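Local coordinates for WGR domain-containing protein (Bacteroides fragilis, PDB 2RA8) that is of unknown function but pairs a WGR domain with leucine-rich repeats, a make-up that suggests a role in binding other macromolecules, at residues Ile156-Asp169 against Ile179-Arg192. Numbering follows the deposited sequence.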
loop_
_atom_site.group_PDB
_atom_site.type_symbol
_atom_site.label_atom_id
_atom_site.label_comp_id
_atom_site.label_asym_id
_atom_site.label_seq_id
_atom_site.Cartn_x
_atom_site.Cartn_y
_atom_site.Cartn_z
ATOM N N ILE A 156 4.418 -14.291 -4.039
ATOM C CA ILE A 156 3.575 -15.331 -3.466
ATOM C C ILE A 156 3.815 -16.703 -4.065
ATOM O O ILE A 156 3.769 -17.711 -3.355
ATOM C CB ILE A 156 2.079 -14.921 -3.578
ATOM C CG1 ILE A 156 1.225 -15.768 -2.618
ATOM C CG2 ILE A 156 1.598 -15.073 -5.020
ATOM C CD1 ILE A 156 -0.175 -15.230 -2.418
ATOM N N SER A 157 4.119 -16.764 -5.358
ATOM C CA SER A 157 4.350 -18.052 -6.008
ATOM C C SER A 157 5.649 -18.710 -5.616
ATOM O O SER A 157 5.923 -19.837 -6.027
ATOM C CB SER A 157 4.294 -17.903 -7.541
ATOM O OG SER A 157 5.225 -16.933 -8.012
ATOM N N TRP A 158 6.454 -18.024 -4.809
ATOM C CA TRP A 158 7.733 -18.569 -4.368
ATOM C C TRP A 158 7.739 -18.977 -2.911
ATOM O O TRP A 158 8.753 -19.441 -2.386
ATOM C CB TRP A 158 8.863 -17.556 -4.621
ATOM C CG TRP A 158 9.108 -17.308 -6.078
ATOM C CD1 TRP A 158 8.510 -16.364 -6.867
ATOM C CD2 TRP A 158 9.967 -18.068 -6.933
ATOM N NE1 TRP A 158 8.945 -16.491 -8.170
ATOM C CE2 TRP A 158 9.833 -17.529 -8.238
ATOM C CE3 TRP A 158 10.827 -19.151 -6.728
ATOM C CZ2 TRP A 158 10.540 -18.044 -9.326
ATOM C CZ3 TRP A 158 11.527 -19.660 -7.810
ATOM C CH2 TRP A 158 11.377 -19.106 -9.096
ATOM N N ILE A 159 6.606 -18.805 -2.243
ATOM C CA ILE A 159 6.507 -19.175 -0.841
ATOM C C ILE A 159 6.474 -20.682 -0.758
ATOM O O ILE A 159 5.626 -21.320 -1.374
ATOM C CB ILE A 159 5.235 -18.575 -0.207
ATOM C CG1 ILE A 159 5.255 -17.059 -0.370
ATOM C CG2 ILE A 159 5.162 -18.928 1.277
ATOM C CD1 ILE A 159 3.993 -16.371 0.142
ATOM N N GLU A 160 7.409 -21.258 -0.010
ATOM C CA GLU A 160 7.486 -22.710 0.143
ATOM C C GLU A 160 6.883 -23.191 1.442
ATOM O O GLU A 160 7.492 -23.079 2.509
ATOM C CB GLU A 160 8.946 -23.188 0.063
ATOM C CG GLU A 160 9.616 -22.913 -1.275
ATOM C CD GLU A 160 8.773 -23.382 -2.444
ATOM O OE1 GLU A 160 8.317 -24.546 -2.418
ATOM O OE2 GLU A 160 8.567 -22.591 -3.389
ATOM N N GLN A 161 5.680 -23.747 1.349
ATOM C CA GLN A 161 4.987 -24.251 2.524
ATOM C C GLN A 161 5.297 -25.709 2.781
ATOM O O GLN A 161 6.117 -26.310 2.090
ATOM C CB GLN A 161 3.475 -24.061 2.345
ATOM C CG GLN A 161 3.068 -22.611 2.073
ATOM C CD GLN A 161 3.225 -21.716 3.288
ATOM O OE1 GLN A 161 4.094 -21.939 4.125
ATOM N NE2 GLN A 161 2.388 -20.685 3.379
ATOM N N VAL A 162 4.644 -26.279 3.789
ATOM C CA VAL A 162 4.829 -27.681 4.144
ATOM C C VAL A 162 3.488 -28.170 4.621
ATOM O O VAL A 162 2.504 -27.433 4.564
ATOM C CB VAL A 162 5.842 -27.852 5.299
ATOM C CG1 VAL A 162 7.234 -27.408 4.858
ATOM C CG2 VAL A 162 5.389 -27.047 6.500
ATOM N N ASP A 163 3.418 -29.411 5.075
ATOM C CA ASP A 163 2.155 -29.922 5.591
ATOM C C ASP A 163 1.943 -29.223 6.919
ATOM O O ASP A 163 2.728 -29.398 7.847
ATOM C CB ASP A 163 2.246 -31.432 5.791
ATOM C CG ASP A 163 1.042 -32.001 6.509
ATOM O OD1 ASP A 163 -0.050 -31.402 6.427
ATOM O OD2 ASP A 163 1.190 -33.062 7.144
ATOM N N LEU A 164 0.905 -28.400 7.020
ATOM C CA LEU A 164 0.659 -27.695 8.277
ATOM C C LEU A 164 -0.346 -28.390 9.170
ATOM O O LEU A 164 -0.716 -27.864 10.215
ATOM C CB LEU A 164 0.179 -26.258 8.014
ATOM C CG LEU A 164 1.132 -25.258 7.331
ATOM C CD1 LEU A 164 0.475 -23.866 7.317
ATOM C CD2 LEU A 164 2.453 -25.201 8.075
ATOM N N SER A 165 -0.806 -29.573 8.782
ATOM C CA SER A 165 -1.780 -30.267 9.623
ATOM C C SER A 165 -1.254 -30.494 11.029
ATOM O O SER A 165 -2.008 -30.401 12.003
ATOM C CB SER A 165 -2.186 -31.601 9.004
ATOM O OG SER A 165 -3.186 -32.235 9.792
ATOM N N PRO A 166 0.046 -30.800 11.173
ATOM C CA PRO A 166 0.554 -31.017 12.533
ATOM C C PRO A 166 0.587 -29.753 13.360
ATOM O O PRO A 166 0.457 -29.798 14.588
ATOM C CB PRO A 166 1.950 -31.586 12.295
ATOM C CG PRO A 166 1.789 -32.322 11.001
ATOM C CD PRO A 166 0.996 -31.327 10.178
ATOM N N VAL A 167 0.772 -28.618 12.690
ATOM C CA VAL A 167 0.811 -27.326 13.365
ATOM C C VAL A 167 -0.576 -26.972 13.831
ATOM O O VAL A 167 -0.757 -26.498 14.951
ATOM C CB VAL A 167 1.348 -26.217 12.425
ATOM C CG1 VAL A 167 1.194 -24.851 13.076
ATOM C CG2 VAL A 167 2.819 -26.481 12.118
ATOM N N LEU A 168 -1.571 -27.208 12.982
ATOM C CA LEU A 168 -2.944 -26.924 13.354
ATOM C C LEU A 168 -3.364 -27.850 14.488
ATOM O O LEU A 168 -4.161 -27.465 15.344
ATOM C CB LEU A 168 -3.880 -27.101 12.147
ATOM C CG LEU A 168 -3.564 -26.204 10.927
ATOM C CD1 LEU A 168 -4.565 -26.489 9.824
ATOM C CD2 LEU A 168 -3.611 -24.727 11.314
ATOM N N ASP A 169 -2.823 -29.068 14.513
ATOM C CA ASP A 169 -3.165 -30.018 15.577
ATOM C C ASP A 169 -2.607 -29.580 16.914
ATOM O O ASP A 169 -3.181 -29.891 17.955
ATOM C CB ASP A 169 -2.643 -31.431 15.258
ATOM C CG ASP A 169 -3.329 -32.058 14.045
ATOM O OD1 ASP A 169 -4.391 -31.554 13.616
ATOM O OD2 ASP A 169 -2.802 -33.068 13.528
ATOM N N ILE A 179 -3.615 -18.193 5.764
ATOM C CA ILE A 179 -2.386 -18.708 5.169
ATOM C C ILE A 179 -2.141 -18.044 3.820
ATOM O O ILE A 179 -3.052 -17.922 3.001
ATOM C CB ILE A 179 -2.487 -20.230 4.933
ATOM C CG1 ILE A 179 -2.870 -20.959 6.237
ATOM C CG2 ILE A 179 -1.164 -20.766 4.410
ATOM C CD1 ILE A 179 -3.344 -22.392 5.981
ATOM N N LYS A 180 -0.904 -17.624 3.582
ATOM C CA LYS A 180 -0.536 -16.980 2.325
ATOM C C LYS A 180 0.594 -17.779 1.725
ATOM O O LYS A 180 1.599 -18.000 2.388
ATOM C CB LYS A 180 -0.083 -15.535 2.578
ATOM C CG LYS A 180 0.372 -14.785 1.330
ATOM C CD LYS A 180 0.687 -13.328 1.671
ATOM C CE LYS A 180 1.246 -12.596 0.457
ATOM N NZ LYS A 180 1.395 -11.138 0.701
ATOM N N GLY A 181 0.434 -18.206 0.467
ATOM C CA GLY A 181 1.446 -19.015 -0.197
ATOM C C GLY A 181 0.918 -20.439 -0.172
ATOM O O GLY A 181 0.494 -20.913 0.883
ATOM N N THR A 182 0.935 -21.133 -1.306
ATOM C CA THR A 182 0.388 -22.488 -1.332
ATOM C C THR A 182 1.240 -23.600 -1.911
ATOM O O THR A 182 0.788 -24.746 -1.994
ATOM C CB THR A 182 -0.966 -22.487 -2.056
ATOM O OG1 THR A 182 -0.820 -21.842 -3.327
ATOM C CG2 THR A 182 -2.012 -21.741 -1.232
ATOM N N ASN A 183 2.464 -23.289 -2.324
ATOM C CA ASN A 183 3.350 -24.321 -2.868
ATOM C C ASN A 183 3.600 -25.416 -1.839
ATOM O O ASN A 183 4.152 -25.158 -0.768
ATOM C CB ASN A 183 4.708 -23.722 -3.275
ATOM C CG ASN A 183 4.619 -22.817 -4.498
ATOM O OD1 ASN A 183 5.607 -22.187 -4.887
ATOM N ND2 ASN A 183 3.442 -22.756 -5.113
ATOM N N ASN A 184 3.202 -26.644 -2.169
ATOM C CA ASN A 184 3.396 -27.791 -1.277
ATOM C C ASN A 184 2.686 -27.633 0.048
ATOM O O ASN A 184 3.142 -28.152 1.069
ATOM C CB ASN A 184 4.894 -28.007 -1.007
ATOM C CG ASN A 184 5.667 -28.399 -2.255
ATOM O OD1 ASN A 184 6.792 -27.941 -2.472
ATOM N ND2 ASN A 184 5.070 -29.260 -3.078
ATOM N N LEU A 185 1.566 -26.919 0.045
ATOM C CA LEU A 185 0.812 -26.698 1.266
ATOM C C LEU A 185 -0.228 -27.764 1.486
ATOM O O LEU A 185 -0.785 -28.307 0.538
ATOM C CB LEU A 185 0.106 -25.327 1.220
ATOM C CG LEU A 185 -0.976 -25.071 2.281
ATOM C CD1 LEU A 185 -0.338 -25.037 3.670
ATOM C CD2 LEU A 185 -1.694 -23.767 2.002
ATOM N N SER A 186 -0.487 -28.074 2.750
ATOM C CA SER A 186 -1.521 -29.042 3.100
ATOM C C SER A 186 -1.975 -28.707 4.496
ATOM O O SER A 186 -1.211 -28.139 5.272
ATOM C CB SER A 186 -0.983 -30.475 3.058
ATOM O OG SER A 186 -2.038 -31.399 3.268
ATOM N N ILE A 187 -3.225 -29.029 4.817
ATOM C CA ILE A 187 -3.768 -28.761 6.145
ATOM C C ILE A 187 -4.451 -29.998 6.666
ATOM O O ILE A 187 -5.088 -29.976 7.718
ATOM C CB ILE A 187 -4.781 -27.594 6.133
ATOM C CG1 ILE A 187 -5.942 -27.912 5.192
ATOM C CG2 ILE A 187 -4.075 -26.304 5.732
ATOM C CD1 ILE A 187 -7.073 -26.912 5.269
ATOM N N GLY A 188 -4.323 -31.084 5.907
ATOM C CA GLY A 188 -4.902 -32.352 6.298
ATOM C C GLY A 188 -6.386 -32.506 6.047
ATOM O O GLY A 188 -7.049 -31.612 5.505
ATOM N N LYS A 189 -6.898 -33.669 6.441
ATOM C CA LYS A 189 -8.305 -34.002 6.304
ATOM C C LYS A 189 -8.730 -34.523 7.653
ATOM O O LYS A 189 -8.759 -35.728 7.886
ATOM C CB LYS A 189 -8.491 -35.078 5.229
ATOM C CG LYS A 189 -7.970 -34.649 3.867
ATOM C CD LYS A 189 -8.169 -35.699 2.797
ATOM C CE LYS A 189 -7.460 -35.284 1.516
ATOM N NZ LYS A 189 -7.660 -36.270 0.418
ATOM N N LYS A 190 -9.042 -33.599 8.555
ATOM C CA LYS A 190 -9.439 -33.955 9.908
ATOM C C LYS A 190 -10.570 -33.093 10.366
ATOM O O LYS A 190 -10.860 -32.048 9.771
ATOM C CB LYS A 190 -8.257 -33.769 10.871
ATOM C CG LYS A 190 -7.026 -34.591 10.509
ATOM C CD LYS A 190 -5.795 -34.179 11.309
ATOM C CE LYS A 190 -4.625 -35.107 10.986
ATOM N NZ LYS A 190 -3.338 -34.695 11.611
ATOM N N PRO A 191 -11.280 -33.532 11.412
ATOM C CA PRO A 191 -12.366 -32.660 11.841
ATOM C C PRO A 191 -11.745 -31.529 12.623
ATOM O O PRO A 191 -10.865 -31.751 13.459
ATOM C CB PRO A 191 -13.241 -33.583 12.689
ATOM C CG PRO A 191 -12.281 -34.631 13.181
ATOM C CD PRO A 191 -11.404 -34.880 11.993
ATOM N N ARG A 192 -12.160 -30.303 12.326
ATOM C CA ARG A 192 -11.632 -29.141 13.029
ATOM C C ARG A 192 -12.746 -28.223 13.400
ATOM O O ARG A 192 -12.911 -27.147 12.823
ATOM C CB ARG A 192 -10.615 -28.399 12.163
ATOM C CG ARG A 192 -9.384 -29.223 11.847
ATOM C CD ARG A 192 -8.370 -28.374 11.116
ATOM N NE ARG A 192 -7.310 -29.171 10.520
ATOM C CZ ARG A 192 -6.384 -29.827 11.206
ATOM N NH1 ARG A 192 -5.459 -30.522 10.559
ATOM N NH2 ARG A 192 -6.380 -29.782 12.534
HETATM O O HOH W 1 3.209 -20.369 -2.765
HETATM O O HOH W 2 0.856 -19.140 -4.042
#
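The guanidinium of R192 lies with L168 CB over one face, offset toward the rim, and K190 CB over the opposite one, while S165 OG and D169 OD1 sit at its edge in the plane. NH2 forms a nearly straight salt bridge to D169 OD1 at 2.9 Å. Carboxylate and guanidinium planes are 36° apart. NH1 donates to the carbonyl O of I187, tying the group back to the segment 179-192 that carries it, and the two bonds together fix its rotation. The other carboxylate oxygen of D169, OD2, takes K190 NZ on its syn lone pair at 2.6 Å, a second salt bridge that completes a D169-K190-R192 network. K190 reaches it with an extended chain and also donates from NZ to S165 OG, 3.1 Å away. Two cations thus share one carboxylate, which would probably favour its ionised form. L168 CD1 rests on I187 CB at 3.9 Å, while L164 CD1 packs against L185 CD1. Backbone L164 N bonds S186 O, and D163, CG anti to its N (chi1 172°), swings OD1 round to cap S165 N at the start of helix 165-169, meeting it from above the carboxylate plane. Farther along, Q161 N bonds N183 O. The Q161 chain bends at chi2 (-71°) and sends NE2 to G181 O at 3.1 Å; the acceptor lies in the amide plane, but the donor stands above the carbonyl plane. Water 1 joins I156 O and I159 O to N183 N, and I159 CD1 lies on G181 CA. D212 of helix 207-215 holds S186 OG and I187 N from beyond. Two loops thus run side by side, one entering helix 165-169 and the other leaving strand 176-180, within a beta-alpha-beta unit of the parallel-sheet leucine-rich-repeat fold.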